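Local coordinates for protein putative Type I topoisomerase (PDB 3M4A) that probably relaxes DNA as a type IB topoisomerase, breaking one strand, allowing passage and resealing it without ATP, and binds DNA, at residues 116-121 with 193-198; 203-208 with 214-219. All coordinates share one frame; numbering follows the deposited sequence.

Contact 1: 116-121 with 193-198; sequences SGLPPR and QKLLDL. With nucleotides of chain B.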
loop_
_atom_site.group_PDB
_atom_site.type_symbol
_atom_site.label_atom_id
_atom_site.label_comp_id
_atom_site.label_asym_id
_atom_site.label_seq_id
_atom_site.Cartn_x
_atom_site.Cartn_y
_atom_site.Cartn_z
ATOM N N SER A 116 13.398 17.757 -7.120
ATOM C CA SER A 116 14.729 17.463 -7.644
ATOM C C SER A 116 15.589 16.843 -6.553
ATOM O O SER A 116 15.342 17.040 -5.360
ATOM C CB SER A 116 15.398 18.708 -8.229
ATOM O OG SER A 116 15.501 19.729 -7.261
ATOM N N GLY A 117 16.582 16.076 -6.980
ATOM C CA GLY A 117 17.488 15.371 -6.079
ATOM C C GLY A 117 16.798 14.268 -5.295
ATOM O O GLY A 117 15.885 13.614 -5.808
ATOM N N LEU A 118 17.231 14.056 -4.054
ATOM C CA LEU A 118 16.678 12.987 -3.220
ATOM C C LEU A 118 16.286 13.501 -1.823
ATOM O O LEU A 118 16.832 13.039 -0.814
ATOM C CB LEU A 118 17.663 11.811 -3.136
ATOM C CG LEU A 118 17.881 10.982 -4.420
ATOM C CD1 LEU A 118 19.021 9.963 -4.273
ATOM C CD2 LEU A 118 16.603 10.282 -4.842
ATOM N N PRO A 119 15.326 14.451 -1.765
ATOM C CA PRO A 119 14.877 14.954 -0.461
ATOM C C PRO A 119 14.019 13.926 0.268
ATOM O O PRO A 119 13.575 12.954 -0.346
ATOM C CB PRO A 119 14.034 16.173 -0.827
ATOM C CG PRO A 119 13.468 15.815 -2.190
ATOM C CD PRO A 119 14.607 15.103 -2.877
ATOM N N PRO A 120 13.789 14.121 1.572
ATOM C CA PRO A 120 13.127 13.096 2.382
ATOM C C PRO A 120 11.786 12.605 1.838
ATOM O O PRO A 120 11.576 11.392 1.745
ATOM C CB PRO A 120 12.958 13.794 3.736
ATOM C CG PRO A 120 14.094 14.726 3.775
ATOM C CD PRO A 120 14.187 15.278 2.401
ATOM N N ARG A 121 10.902 13.524 1.455
ATOM C CA ARG A 121 9.576 13.133 0.990
ATOM C C ARG A 121 9.648 12.394 -0.349
ATOM O O ARG A 121 8.795 11.560 -0.623
ATOM C CB ARG A 121 8.641 14.334 0.892
ATOM C CG ARG A 121 8.328 14.924 2.254
ATOM C CD ARG A 121 7.425 16.142 2.134
ATOM N NE ARG A 121 6.101 15.793 1.643
ATOM C CZ ARG A 121 5.055 15.430 2.387
ATOM N NH1 ARG A 121 5.117 15.376 3.712
ATOM N NH2 ARG A 121 3.921 15.128 1.780
ATOM N N GLN A 193 18.689 3.840 -9.308
ATOM C CA GLN A 193 20.058 4.073 -9.778
ATOM C C GLN A 193 20.703 5.226 -9.004
ATOM O O GLN A 193 21.853 5.135 -8.603
ATOM C CB GLN A 193 20.098 4.359 -11.280
ATOM C CG GLN A 193 19.720 3.175 -12.155
ATOM C CD GLN A 193 20.877 2.248 -12.541
ATOM O OE1 GLN A 193 21.943 2.239 -11.920
ATOM N NE2 GLN A 193 20.647 1.437 -13.581
ATOM N N LYS A 194 19.960 6.307 -8.814
ATOM C CA LYS A 194 20.435 7.466 -8.040
ATOM C C LYS A 194 20.726 7.107 -6.583
ATOM O O LYS A 194 21.733 7.546 -6.027
ATOM C CB LYS A 194 19.414 8.608 -8.075
ATOM C CG LYS A 194 19.133 9.202 -9.446
ATOM C CD LYS A 194 18.015 10.266 -9.337
ATOM C CE LYS A 194 17.238 10.426 -10.627
ATOM N NZ LYS A 194 15.950 11.171 -10.400
ATOM N N LEU A 195 19.861 6.317 -5.955
ATOM C CA LEU A 195 20.127 5.855 -4.585
ATOM C C LEU A 195 21.415 5.026 -4.508
ATOM O O LEU A 195 22.218 5.186 -3.598
ATOM C CB LEU A 195 18.933 5.056 -4.018
ATOM C CG LEU A 195 17.688 5.863 -3.646
ATOM C CD1 LEU A 195 16.489 4.959 -3.427
ATOM C CD2 LEU A 195 17.934 6.679 -2.381
ATOM N N LEU A 196 21.599 4.135 -5.472
ATOM C CA LEU A 196 22.801 3.297 -5.528
ATOM C C LEU A 196 24.096 4.079 -5.802
ATOM O O LEU A 196 25.181 3.588 -5.506
ATOM C CB LEU A 196 22.613 2.184 -6.561
ATOM C CG LEU A 196 21.653 1.097 -6.087
ATOM C CD1 LEU A 196 21.035 0.322 -7.259
ATOM C CD2 LEU A 196 22.371 0.164 -5.096
ATOM N N ASP A 197 23.990 5.295 -6.330
ATOM C CA ASP A 197 25.168 6.154 -6.496
ATOM C C ASP A 197 25.689 6.740 -5.182
ATOM O O ASP A 197 26.840 7.193 -5.132
ATOM C CB ASP A 197 24.876 7.294 -7.473
ATOM C CG ASP A 197 24.845 6.842 -8.923
ATOM O OD1 ASP A 197 25.308 5.724 -9.246
ATOM O OD2 ASP A 197 24.358 7.635 -9.758
ATOM N N LEU A 198 24.867 6.744 -4.132
ATOM C CA LEU A 198 25.272 7.264 -2.824
ATOM C C LEU A 198 26.167 6.243 -2.106
ATOM O O LEU A 198 26.063 5.045 -2.366
ATOM C CB LEU A 198 24.047 7.605 -1.974
ATOM C CG LEU A 198 23.024 8.570 -2.593
ATOM C CD1 LEU A 198 21.879 8.765 -1.628
ATOM C CD2 LEU A 198 23.642 9.905 -2.960
ATOM P P DG B 8 16.513 16.067 -11.213
ATOM O OP1 DG B 8 16.737 15.563 -9.851
ATOM O OP2 DG B 8 17.471 15.716 -12.276
ATOM O "O5'" DG B 8 15.030 15.671 -11.660
ATOM C "C5'" DG B 8 13.938 15.644 -10.791
ATOM C "C4'" DG B 8 12.701 15.194 -11.539
ATOM O "O4'" DG B 8 12.286 16.211 -12.476
ATOM C "C3'" DG B 8 12.871 13.942 -12.390
ATOM O "O3'" DG B 8 11.717 13.141 -12.250
ATOM C "C2'" DG B 8 12.976 14.453 -13.810
ATOM C "C1'" DG B 8 11.982 15.582 -13.708
ATOM N N9 DG B 8 12.015 16.621 -14.718
ATOM C C8 DG B 8 13.100 17.122 -15.401
ATOM N N7 DG B 8 12.752 18.082 -16.221
ATOM C C5 DG B 8 11.384 18.211 -16.058
ATOM C C6 DG B 8 10.462 19.093 -16.672
ATOM O O6 DG B 8 10.718 19.957 -17.548
ATOM N N1 DG B 8 9.166 18.881 -16.253
ATOM C C2 DG B 8 8.805 17.964 -15.279
ATOM N N2 DG B 8 7.503 17.911 -14.970
ATOM N N3 DG B 8 9.657 17.150 -14.683
ATOM C C4 DG B 8 10.923 17.320 -15.119
ATOM P P DG B 7 18.202 21.984 -14.563
ATOM O OP1 DG B 7 19.452 22.439 -13.950
ATOM O OP2 DG B 7 18.130 21.581 -15.980
ATOM O "O5'" DG B 7 17.704 20.761 -13.632
ATOM C "C5'" DG B 7 17.813 20.828 -12.228
ATOM C "C4'" DG B 7 16.763 19.940 -11.590
ATOM O "O4'" DG B 7 15.448 20.463 -11.879
ATOM C "C3'" DG B 7 16.745 18.519 -12.122
ATOM O "O3'" DG B 7 16.408 17.658 -11.019
ATOM C "C2'" DG B 7 15.679 18.586 -13.213
ATOM C "C1'" DG B 7 14.647 19.473 -12.547
ATOM N N9 DG B 7 13.670 20.234 -13.345
ATOM C C8 DG B 7 13.978 21.126 -14.336
ATOM N N7 DG B 7 12.957 21.710 -14.885
ATOM C C5 DG B 7 11.877 21.186 -14.191
ATOM C C6 DG B 7 10.502 21.457 -14.339
ATOM O O6 DG B 7 9.953 22.223 -15.145
ATOM N N1 DG B 7 9.706 20.716 -13.452
ATOM C C2 DG B 7 10.226 19.842 -12.543
ATOM N N2 DG B 7 9.327 19.200 -11.767
ATOM N N3 DG B 7 11.509 19.569 -12.388
ATOM C C4 DG B 7 12.303 20.288 -13.233
HETATM O O HOH W 1 15.563 13.392 -8.541
#
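K194 and L118 meet where the aliphatic root of the lysine leans on the leucine: K194 CB lies 4.1 Å from L118 CD1. From there K194 runs out with CG anti to its carbonyl carbon (chi1 -63°), and the extended chain beyond CG carries the ammonium group away from the apolar patch toward the DNA backbone. At the tip K194 NZ donates to a water 2.9 Å away and is hydrogen-bonded to N191 OD1 as well. The water in turn donates to G117 O and to OP1 of DG8 of chain B, 2.8 Å from each. In the catalytic core of this type IB topoisomerase, the contact thus sets the loop leading into helix 120-134 against the C-terminal end of helix 186-196, with a DNA phosphate beside the seam. The loop grips that phosphate directly as well: G117 N donates to OP1 of DG8 of chain B over 2.9 Å, almost straight at 170°. The backbone turns at G117 with phi 67°, a conformation that glycine adopts easily. Below this polar edge, L118 is buried; its CD1 branch touches L195 CD2 at 3.9 Å, the two side chains crossing at a slant, and L198 CD1 at 4.1 Å.

Contact 2: 203-208 with 214-219; sequences LFQTVD and RRRIHS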
loop_
_atom_site.group_PDB
_atom_site.type_symbol
_atom_site.label_atom_id
_atom_site.label_comp_id
_atom_site.label_asym_id
_atom_site.label_seq_id
_atom_site.Cartn_x
_atom_site.Cartn_y
_atom_site.Cartn_z
ATOM N N LEU A 203 20.438 1.364 1.653
ATOM C CA LEU A 203 19.814 1.687 0.379
ATOM C C LEU A 203 19.035 3.008 0.416
ATOM O O LEU A 203 19.235 3.868 -0.444
ATOM C CB LEU A 203 18.895 0.544 -0.053
ATOM C CG LEU A 203 18.270 0.683 -1.445
ATOM C CD1 LEU A 203 19.306 0.993 -2.541
ATOM C CD2 LEU A 203 17.495 -0.600 -1.780
ATOM N N PHE A 204 18.143 3.160 1.400
ATOM C CA PHE A 204 17.209 4.293 1.414
ATOM C C PHE A 204 17.794 5.410 2.249
ATOM O O PHE A 204 17.747 5.382 3.481
ATOM C CB PHE A 204 15.799 3.872 1.860
ATOM C CG PHE A 204 15.150 2.936 0.887
ATOM C CD1 PHE A 204 15.007 1.597 1.182
ATOM C CD2 PHE A 204 14.764 3.399 -0.378
ATOM C CE1 PHE A 204 14.462 0.732 0.253
ATOM C CE2 PHE A 204 14.206 2.548 -1.305
ATOM C CZ PHE A 204 14.059 1.217 -1.001
ATOM N N GLN A 205 18.393 6.359 1.536
ATOM C CA GLN A 205 19.013 7.531 2.121
ATOM C C GLN A 205 18.504 8.777 1.424
ATOM O O GLN A 205 18.097 8.738 0.267
ATOM C CB GLN A 205 20.524 7.453 1.941
ATOM C CG GLN A 205 21.182 6.251 2.601
ATOM C CD GLN A 205 22.687 6.260 2.417
ATOM O OE1 GLN A 205 23.428 6.691 3.306
ATOM N NE2 GLN A 205 23.147 5.814 1.255
ATOM N N THR A 206 18.580 9.899 2.124
ATOM C CA THR A 206 18.180 11.183 1.564
ATOM C C THR A 206 19.401 12.096 1.603
ATOM O O THR A 206 20.219 11.961 2.496
ATOM C CB THR A 206 17.003 11.785 2.355
ATOM O OG1 THR A 206 16.681 13.092 1.858
ATOM C CG2 THR A 206 17.310 11.870 3.858
ATOM N N VAL A 207 19.517 12.973 0.609
ATOM C CA VAL A 207 20.604 13.952 0.485
ATOM C C VAL A 207 19.991 15.348 0.497
ATOM O O VAL A 207 19.020 15.589 -0.221
ATOM C CB VAL A 207 21.347 13.777 -0.861
ATOM C CG1 VAL A 207 22.355 14.912 -1.089
ATOM C CG2 VAL A 207 22.025 12.429 -0.928
ATOM N N ASP A 208 20.536 16.265 1.304
ATOM C CA ASP A 208 19.988 17.625 1.386
ATOM C C ASP A 208 20.735 18.493 0.393
ATOM O O ASP A 208 21.959 18.487 0.370
ATOM C CB ASP A 208 20.113 18.200 2.802
ATOM C CG ASP A 208 19.516 19.598 2.918
ATOM O OD1 ASP A 208 20.283 20.584 2.764
ATOM O OD2 ASP A 208 18.288 19.710 3.134
ATOM N N ARG A 214 23.799 13.849 4.318
ATOM C CA ARG A 214 23.210 12.552 3.958
ATOM C C ARG A 214 22.776 11.778 5.203
ATOM O O ARG A 214 23.507 11.740 6.191
ATOM C CB ARG A 214 24.246 11.730 3.186
ATOM C CG ARG A 214 23.781 10.349 2.717
ATOM C CD ARG A 214 24.726 9.755 1.662
ATOM N NE ARG A 214 26.139 9.787 2.057
ATOM C CZ ARG A 214 26.718 8.946 2.915
ATOM N NH1 ARG A 214 26.026 7.985 3.511
ATOM N NH2 ARG A 214 28.007 9.075 3.199
ATOM N N ARG A 215 21.591 11.165 5.156
ATOM C CA ARG A 215 21.110 10.307 6.243
ATOM C C ARG A 215 20.149 9.247 5.718
ATOM O O ARG A 215 19.656 9.356 4.596
ATOM C CB ARG A 215 20.415 11.136 7.333
ATOM C CG ARG A 215 19.179 11.898 6.868
ATOM C CD ARG A 215 18.504 12.687 7.992
ATOM N NE ARG A 215 17.291 13.357 7.527
ATOM C CZ ARG A 215 16.112 12.756 7.358
ATOM N NH1 ARG A 215 15.973 11.460 7.621
ATOM N NH2 ARG A 215 15.070 13.446 6.927
ATOM N N ARG A 216 19.864 8.250 6.547
ATOM C CA ARG A 216 18.905 7.205 6.202
ATOM C C ARG A 216 17.472 7.637 6.458
ATOM O O ARG A 216 17.200 8.449 7.345
ATOM C CB ARG A 216 19.143 5.960 7.046
ATOM C CG ARG A 216 20.334 5.136 6.670
ATOM C CD ARG A 216 20.460 3.961 7.615
ATOM N NE ARG A 216 19.245 3.153 7.588
ATOM C CZ ARG A 216 18.866 2.307 8.543
ATOM N NH1 ARG A 216 19.613 2.099 9.624
ATOM N NH2 ARG A 216 17.723 1.656 8.405
ATOM N N ILE A 217 16.545 7.060 5.701
ATOM C CA ILE A 217 15.138 7.067 6.079
ATOM C C ILE A 217 14.869 5.802 6.906
ATOM O O ILE A 217 14.990 4.682 6.397
ATOM C CB ILE A 217 14.192 7.056 4.858
ATOM C CG1 ILE A 217 14.463 8.258 3.945
ATOM C CG2 ILE A 217 12.741 7.012 5.321
ATOM C CD1 ILE A 217 14.251 9.628 4.612
ATOM N N HIS A 218 14.521 5.985 8.174
ATOM C CA HIS A 218 14.196 4.888 9.073
ATOM C C HIS A 218 12.692 4.635 9.107
ATOM O O HIS A 218 11.898 5.464 8.671
ATOM C CB HIS A 218 14.686 5.213 10.494
ATOM C CG HIS A 218 16.167 5.435 10.592
ATOM N ND1 HIS A 218 17.046 4.446 10.976
ATOM C CD2 HIS A 218 16.921 6.541 10.383
ATOM C CE1 HIS A 218 18.276 4.933 10.994
ATOM N NE2 HIS A 218 18.228 6.199 10.631
ATOM N N SER A 219 12.303 3.492 9.661
ATOM C CA SER A 219 10.892 3.111 9.755
ATOM C C SER A 219 9.997 4.161 10.426
ATOM O O SER A 219 8.899 4.423 9.961
ATOM C CB SER A 219 10.748 1.751 10.455
ATOM O OG SER A 219 11.208 1.801 11.802
HETATM O O HOH W 2 17.325 3.417 5.445
#
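T206 and R215 form the antiparallel hydrogen-bonded pair: T206 N donates to R215 O over 2.8 Å, and R215 N returns a bond to T206 O over 3.1 Å. A third backbone bond runs from I217 N to F204 O at 3.0 Å. CA-H...O contacts from Q205, R214 and R216 run between these bonds. Together they define a beta hairpin of the catalytic core, strands 205-207 and 214-216, with Q205-R216 and V207-R214 as its non-hydrogen-bonded pairs. Among side-chain bonds, R214, bent at chi3, brings NH1 within 2.9 Å of Q205 OE1, which lies in the guanidinium plane although the amide is turned 73° from it; Q205 NE2 reaches P199 O. Replacing Q205 with an alanine removes the amide, and R214 NH1 and P199 O would probably lose the hydrogen bonds it makes to them, leaving the guanidinium freer to swing. Van der Waals packing occupies the face bearing T206 and R215. Here the T206 CG2 methyl sits 3.8 Å above the centre of the R215 guanidinium and 3.5 Å from R215 CG, while E221 holds the charge by a salt bridge. T206 CG2 also meets I217 CD1 at 3.9 Å. On the water-filled side, R216 NE donates to a water 2.9 Å away, and R216 NH2 forms a salt bridge with D141.

Along the chain the two segments of contact 1 both precede those of contact 2, all within the catalytic core: the loop into helix 120-134, the end of helix 186-196, then the two hairpin strands. Their centres are about 8 Å apart. They are joined directly through L118, whose O probably accepts hydrogen bonds from T206 OG1, 2.7 Å away, and from V207 N, while P120 packs on T206 and R215. L195 and L198 reach from helix 186-196 and its exit to F204, Q205 and V207. The loop that touches DNA in contact 1 is thereby tied to the hairpin. The nearest atom of contact 2 is about 9 Å from the bound nucleic acid.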